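Acyl-CoA dehydrogenase (Bacillus subtilis, PDB 5LNX) catalyses the FAD-dependent oxidation of saturated acyl-CoA thioesters to 2,3-dehydroacyl-CoA, passing the electrons on to an acceptor. Local coordinates at residues 86-90 / 91-95; 65-68 / 69-73. One frame throughout, in Å; residues are numbered along the deposited sequence.

Contact 1 (86-90 / 91-95); sequences SVHTS and VGTNP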
ATOM      1  N   SER D  86     -12.565  25.683 -11.345  1.00 32.61           N
ATOM      2  CA  SER D  86     -12.026  25.767  -9.983  1.00 34.59           C
ATOM      3  C   SER D  86     -11.008  26.911  -9.853  1.00 30.67           C
ATOM      4  O   SER D  86     -10.993  27.644  -8.864  1.00 26.70           O
ATOM      5  CB  SER D  86     -11.364  24.433  -9.582  1.00 36.02           C
ATOM      6  OG  SER D  86     -11.165  24.357  -8.181  1.00 38.68           O
ATOM      7  N   VAL D  87     -10.107  26.975 -10.825  1.00 27.16           N
ATOM      8  CA  VAL D  87      -9.098  28.014 -10.874  1.00 27.94           C
ATOM      9  C   VAL D  87      -9.796  29.359 -11.043  1.00 28.32           C
ATOM     10  O   VAL D  87      -9.549  30.300 -10.282  1.00 31.54           O
ATOM     11  CB  VAL D  87      -8.084  27.771 -12.014  1.00 25.44           C
ATOM     12  CG1 VAL D  87      -7.321  29.040 -12.343  1.00 25.32           C
ATOM     13  CG2 VAL D  87      -7.105  26.669 -11.615  1.00 24.16           C
ATOM     14  N   HIS D  88     -10.667  29.428 -12.042  1.00 28.08           N
ATOM     15  CA  HIS D  88     -11.368  30.676 -12.400  1.00 27.11           C
ATOM     16  C   HIS D  88     -11.867  31.373 -11.158  1.00 26.10           C
ATOM     17  O   HIS D  88     -11.623  32.562 -10.949  1.00 25.92           O
ATOM     18  CB  HIS D  88     -12.528  30.381 -13.370  1.00 27.27           C
ATOM     19  CG  HIS D  88     -13.558  31.462 -13.462  1.00 27.80           C
ATOM     20  ND1 HIS D  88     -13.539  32.424 -14.444  1.00 29.81           N
ATOM     21  CD2 HIS D  88     -14.681  31.693 -12.737  1.00 30.19           C
ATOM     22  CE1 HIS D  88     -14.571  33.237 -14.291  1.00 31.96           C
ATOM     23  NE2 HIS D  88     -15.287  32.809 -13.267  1.00 32.55           N
ATOM     24  N   THR D  89     -12.575  30.621 -10.332  1.00 27.63           N
ATOM     25  CA  THR D  89     -13.259  31.179  -9.150  1.00 30.18           C
ATOM     26  C   THR D  89     -12.403  31.392  -7.926  1.00 32.16           C
ATOM     27  O   THR D  89     -12.385  32.473  -7.362  1.00 36.00           O
ATOM     28  CB  THR D  89     -14.383  30.241  -8.710  1.00 29.09           C
ATOM     29  OG1 THR D  89     -15.098  29.829  -9.877  1.00 29.30           O
ATOM     30  CG2 THR D  89     -15.312  30.907  -7.708  1.00 28.41           C
ATOM     31  N   SER D  90     -11.722  30.325  -7.525  1.00 30.10           N
ATOM     32  CA  SER D  90     -11.085  30.215  -6.228  1.00 30.09           C
ATOM     33  C   SER D  90      -9.768  31.017  -6.152  1.00 34.29           C
ATOM     34  O   SER D  90      -9.342  31.471  -5.083  1.00 33.92           O
ATOM     35  CB  SER D  90     -10.812  28.736  -5.998  1.00 29.66           C
ATOM     36  OG  SER D  90      -9.796  28.292  -6.881  1.00 28.77           O
ATOM     37  N   VAL D  91      -9.080  31.083  -7.283  1.00 37.46           N
ATOM     38  CA  VAL D  91      -7.798  31.797  -7.377  1.00 36.85           C
ATOM     39  C   VAL D  91      -7.710  32.842  -8.511  1.00 36.08           C
ATOM     40  O   VAL D  91      -6.794  33.659  -8.525  1.00 36.16           O
ATOM     41  CB  VAL D  91      -6.627  30.813  -7.484  1.00 37.05           C
ATOM     42  CG1 VAL D  91      -6.548  29.970  -6.220  1.00 36.52           C
ATOM     43  CG2 VAL D  91      -6.738  29.942  -8.728  1.00 39.09           C
ATOM     44  N   GLY D  92      -8.676  32.834  -9.427  1.00 31.68           N
ATOM     45  CA  GLY D  92      -8.802  33.880 -10.444  1.00 32.70           C
ATOM     46  C   GLY D  92      -9.742  35.021 -10.082  1.00 36.16           C
ATOM     47  O   GLY D  92      -9.579  36.138 -10.556  1.00 46.62           O
ATOM     48  N   THR D  93     -10.756  34.736  -9.277  1.00 37.63           N
ATOM     49  CA  THR D  93     -11.795  35.738  -8.951  1.00 36.40           C
ATOM     50  C   THR D  93     -11.798  36.069  -7.443  1.00 35.29           C
ATOM     51  O   THR D  93     -11.959  37.232  -7.050  1.00 34.20           O
ATOM     52  CB  THR D  93     -13.223  35.367  -9.432  1.00 39.76           C
ATOM     53  OG1 THR D  93     -13.820  34.604  -8.403  1.00 51.61           O
ATOM     54  CG2 THR D  93     -13.261  34.567 -10.746  1.00 36.81           C
ATOM     55  N   ASN D  94     -11.615  35.053  -6.601  1.00 31.60           N
ATOM     56  CA  ASN D  94     -11.713  35.221  -5.134  1.00 33.31           C
ATOM     57  C   ASN D  94     -10.648  36.147  -4.545  1.00 33.69           C
ATOM     58  O   ASN D  94     -10.926  36.890  -3.608  1.00 38.94           O
ATOM     59  CB  ASN D  94     -11.675  33.856  -4.411  1.00 33.26           C
ATOM     60  CG  ASN D  94     -13.038  33.168  -4.336  1.00 31.11           C
ATOM     61  OD1 ASN D  94     -14.038  33.665  -4.842  1.00 30.59           O
ATOM     62  ND2 ASN D  94     -13.079  32.039  -3.641  1.00 29.98           N
ATOM     63  N   PRO D  95      -9.417  36.106  -5.076  1.00 39.91           N
ATOM     64  CA  PRO D  95      -8.405  37.012  -4.519  1.00 40.07           C
ATOM     65  C   PRO D  95      -8.833  38.460  -4.615  1.00 37.46           C
ATOM     66  O   PRO D  95      -8.663  39.207  -3.649  1.00 48.08           O
ATOM     67  CB  PRO D  95      -7.171  36.751  -5.385  1.00 39.64           C
ATOM     68  CG  PRO D  95      -7.360  35.375  -5.930  1.00 40.68           C
ATOM     69  CD  PRO D  95      -8.844  35.208  -6.100  1.00 41.64           C
TER

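Contact 2 (65-68 / 69-73); sequences VSYI and LAIHE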
ATOM      1  N   VAL D  65     -19.905  25.412   0.080  1.00 28.13           N
ATOM      2  CA  VAL D  65     -20.322  24.008  -0.095  1.00 28.12           C
ATOM      3  C   VAL D  65     -20.997  23.800  -1.466  1.00 27.82           C
ATOM      4  O   VAL D  65     -20.580  22.958  -2.245  1.00 22.82           O
ATOM      5  CB  VAL D  65     -21.269  23.558   1.030  1.00 29.26           C
ATOM      6  CG1 VAL D  65     -21.929  22.214   0.708  1.00 29.37           C
ATOM      7  CG2 VAL D  65     -20.506  23.474   2.342  1.00 29.21           C
ATOM      8  N   SER D  66     -21.987  24.632  -1.771  1.00 28.65           N
ATOM      9  CA  SER D  66     -22.640  24.620  -3.084  1.00 28.87           C
ATOM     10  C   SER D  66     -21.649  24.720  -4.253  1.00 32.38           C
ATOM     11  O   SER D  66     -21.810  24.072  -5.291  1.00 33.17           O
ATOM     12  CB  SER D  66     -23.623  25.772  -3.179  1.00 28.37           C
ATOM     13  OG  SER D  66     -24.584  25.719  -2.145  1.00 32.12           O
ATOM     14  N   TYR D  67     -20.642  25.567  -4.072  1.00 34.07           N
ATOM     15  CA  TYR D  67     -19.632  25.807  -5.084  1.00 32.48           C
ATOM     16  C   TYR D  67     -18.751  24.578  -5.280  1.00 29.21           C
ATOM     17  O   TYR D  67     -18.456  24.178  -6.402  1.00 29.78           O
ATOM     18  CB  TYR D  67     -18.775  27.019  -4.680  1.00 36.34           C
ATOM     19  CG  TYR D  67     -17.402  27.045  -5.329  1.00 33.29           C
ATOM     20  CD1 TYR D  67     -17.265  27.241  -6.693  1.00 33.51           C
ATOM     21  CD2 TYR D  67     -16.262  26.852  -4.572  1.00 34.03           C
ATOM     22  CE1 TYR D  67     -16.021  27.265  -7.289  1.00 39.28           C
ATOM     23  CE2 TYR D  67     -15.013  26.858  -5.151  1.00 39.13           C
ATOM     24  CZ  TYR D  67     -14.892  27.081  -6.511  1.00 42.79           C
ATOM     25  OH  TYR D  67     -13.639  27.084  -7.093  1.00 49.29           O
ATOM     26  N   ILE D  68     -18.251  24.062  -4.179  1.00 28.12           N
ATOM     27  CA  ILE D  68     -17.376  22.885  -4.183  1.00 30.26           C
ATOM     28  C   ILE D  68     -18.158  21.701  -4.694  1.00 34.94           C
ATOM     29  O   ILE D  68     -17.656  20.878  -5.454  1.00 43.89           O
ATOM     30  CB  ILE D  68     -16.889  22.551  -2.771  1.00 30.05           C
ATOM     31  CG1 ILE D  68     -15.490  23.104  -2.537  1.00 29.27           C
ATOM     32  CG2 ILE D  68     -16.312  21.144  -2.670  1.00 30.13           C
ATOM     33  CD1 ILE D  68     -15.056  24.543  -2.347  1.00 27.93           C
ATOM     34  N   LEU D  69     -19.405  21.640  -4.266  1.00 36.43           N
ATOM     35  CA  LEU D  69     -20.377  20.671  -4.774  1.00 37.78           C
ATOM     36  C   LEU D  69     -20.463  20.693  -6.290  1.00 36.20           C
ATOM     37  O   LEU D  69     -20.445  19.654  -6.949  1.00 41.31           O
ATOM     38  CB  LEU D  69     -21.736  20.987  -4.154  1.00 41.48           C
ATOM     39  CG  LEU D  69     -22.998  20.235  -4.478  1.00 48.25           C
ATOM     40  CD1 LEU D  69     -23.056  18.992  -3.594  1.00 54.45           C
ATOM     41  CD2 LEU D  69     -24.177  21.138  -4.174  1.00 50.85           C
ATOM     42  N   ALA D  70     -20.539  21.890  -6.844  1.00 34.47           N
ATOM     43  CA  ALA D  70     -20.580  22.052  -8.294  1.00 33.75           C
ATOM     44  C   ALA D  70     -19.360  21.384  -8.916  1.00 32.71           C
ATOM     45  O   ALA D  70     -19.486  20.466  -9.735  1.00 42.14           O
ATOM     46  CB  ALA D  70     -20.652  23.528  -8.675  1.00 32.01           C
ATOM     47  N   ILE D  71     -18.182  21.811  -8.468  1.00 31.86           N
ATOM     48  CA  ILE D  71     -16.873  21.284  -8.946  1.00 30.05           C
ATOM     49  C   ILE D  71     -16.759  19.763  -8.830  1.00 28.31           C
ATOM     50  O   ILE D  71     -16.230  19.092  -9.716  1.00 27.55           O
ATOM     51  CB  ILE D  71     -15.719  21.914  -8.167  1.00 32.46           C
ATOM     52  CG1 ILE D  71     -15.675  23.422  -8.457  1.00 36.58           C
ATOM     53  CG2 ILE D  71     -14.388  21.275  -8.543  1.00 34.92           C
ATOM     54  CD1 ILE D  71     -14.509  24.148  -7.825  1.00 37.24           C
ATOM     55  N   HIS D  72     -17.298  19.229  -7.749  1.00 26.75           N
ATOM     56  CA  HIS D  72     -17.411  17.778  -7.560  1.00 29.36           C
ATOM     57  C   HIS D  72     -18.202  17.107  -8.686  1.00 26.31           C
ATOM     58  O   HIS D  72     -17.724  16.175  -9.353  1.00 25.87           O
ATOM     59  CB  HIS D  72     -18.091  17.473  -6.211  1.00 30.47           C
ATOM     60  CG  HIS D  72     -18.459  16.030  -6.019  1.00 33.01           C
ATOM     61  ND1 HIS D  72     -19.353  15.616  -5.056  1.00 32.35           N
ATOM     62  CD2 HIS D  72     -18.035  14.905  -6.646  1.00 33.62           C
ATOM     63  CE1 HIS D  72     -19.468  14.302  -5.101  1.00 34.74           C
ATOM     64  NE2 HIS D  72     -18.681  13.847  -6.061  1.00 33.80           N
ATOM     65  N   GLU D  73     -19.421  17.596  -8.870  1.00 24.08           N
ATOM     66  CA  GLU D  73     -20.332  17.103  -9.904  1.00 21.65           C
ATOM     67  C   GLU D  73     -19.767  17.205 -11.321  1.00 22.31           C
ATOM     68  O   GLU D  73     -19.857  16.265 -12.104  1.00 21.24           O
ATOM     69  CB  GLU D  73     -21.657  17.857  -9.819  1.00 21.35           C
ATOM     70  CG  GLU D  73     -22.509  17.368  -8.668  1.00 22.77           C
ATOM     71  CD  GLU D  73     -22.910  15.904  -8.812  1.00 23.85           C
ATOM     72  OE1 GLU D  73     -22.845  15.293  -9.926  1.00 22.52           O
ATOM     73  OE2 GLU D  73     -23.252  15.354  -7.757  1.00 24.21           O
TER

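Contact 1 (86-90 / 91-95)
Val91, where the backbone leaves helical angles, still makes a helical bond, its N reaching Val87 O over 3.1 Å. Its CG2 meets Val87 CG1 at 3.8 Å, the side chains crossing at a slant; with chi1 -63° placing CG1 anti to the carbonyl carbon, CG2 is left between that carbon and N. Branched aliphatic residues suit this buried turn: Val87 comes close to the bound FAD, and Val91 packs on Phe121 of the flavin pocket. Gly92 N also donates to Val87 O, at 2.8 Å, so one carbonyl serves two successive amides. Gly92 CA lies 3.2 Å from His88 O, a tight spot consistent with a residue lacking a side chain. Helix 79-90 of the N-terminal acyl-CoA dehydrogenase domain thus ends, and the chain turns into helix 94-99. Thr93 then uses both branches. CG2 is modelled over one face of the His88 imidazole, offset toward the rim, a CH-pi contact 3.8 Å from the centroid; its placement is doubtful, being too near His88 O. Weak hydrogen bonds link His88 NE2 to the backbone oxygens of Met49 and Leu112 and ND1 to the backbone N of Gly119. Thr93 OG1 donates to Thr89 O at 2.8 Å, in the carbonyl plane on a lone pair. Asn94 N takes the same oxygen at 2.8 Å, almost in line with the C=O bond, so this buried acceptor is doubly satisfied. The Asn94 side chain turns back past Ser90 CA.

Contact 2 (65-68 / 69-73)
The phenol ring of Tyr67 is met obliquely by Ile71 CD1, at the hydroxyl end of the ring. The methyl approaches CZ and OH most nearly, with CE1 and CE2 a little farther away, while Pro52 and the residues Ser86, Thr89 and Ser90 of helix 79-90 also touch the tyrosine. Two torsions bring the pair together. Tyr67 holds CG anti to its own N (chi1 157°), which swings the ring alongside the following turn, and Ile71 extends its longer branch, chi2 -176°, so that CD1 extends as far as the hydroxyl. A long aromatic and an isoleucine with its ethyl arm extended therefore suit positions four apart. The imidazole of His72 leads the other way, hydrogen-bonded through ND1 to Tyr298 OH and through NE2 to Glu253 OE1, so both its nitrogens are satisfied in a buried setting. Beneath the side chains run the backbone bonds: Leu69 N to Val65 O at 2.7 Å, Ala70 N to Ser66 O, Ile71 N to Tyr67 O and His72 N to Ile68 O. Leu69 CD2 lies back over Ser66, 3.9 Å from its O, and its side chain also packs on Met10 and Arg11; small Ala70 lets helix 9-32 come close through Val14. This i to i+4 bonding is that of an alpha-helix, here the buried helix 64-77 within the helical N-terminal domain of the acyl-CoA dehydrogenase fold.

How the contacts relate
Contact 2 comes first along the chain, in the first two-thirds of helix 64-77; contact 1 follows at the far end of the next helix, 79-90, and the turn into helix 94-99. Their centres lie about 14 Å apart, and both belong to the N-terminal domain. The two consecutive helices pack against each other, so the contacts meet directly: the Tyr67 hydroxyl reaches into contact 1, with OH 3.2 Å from Ser86 O, and Ile71 CD1 touches Ser86 OG at 3.4 Å. Both touch helix 229-265; contact 2 also packs on helix 9-32, and Val87 of contact 1 comes close to the FAD. Contact 1 thus lies beside the flavin site, and contact 2 farther from it.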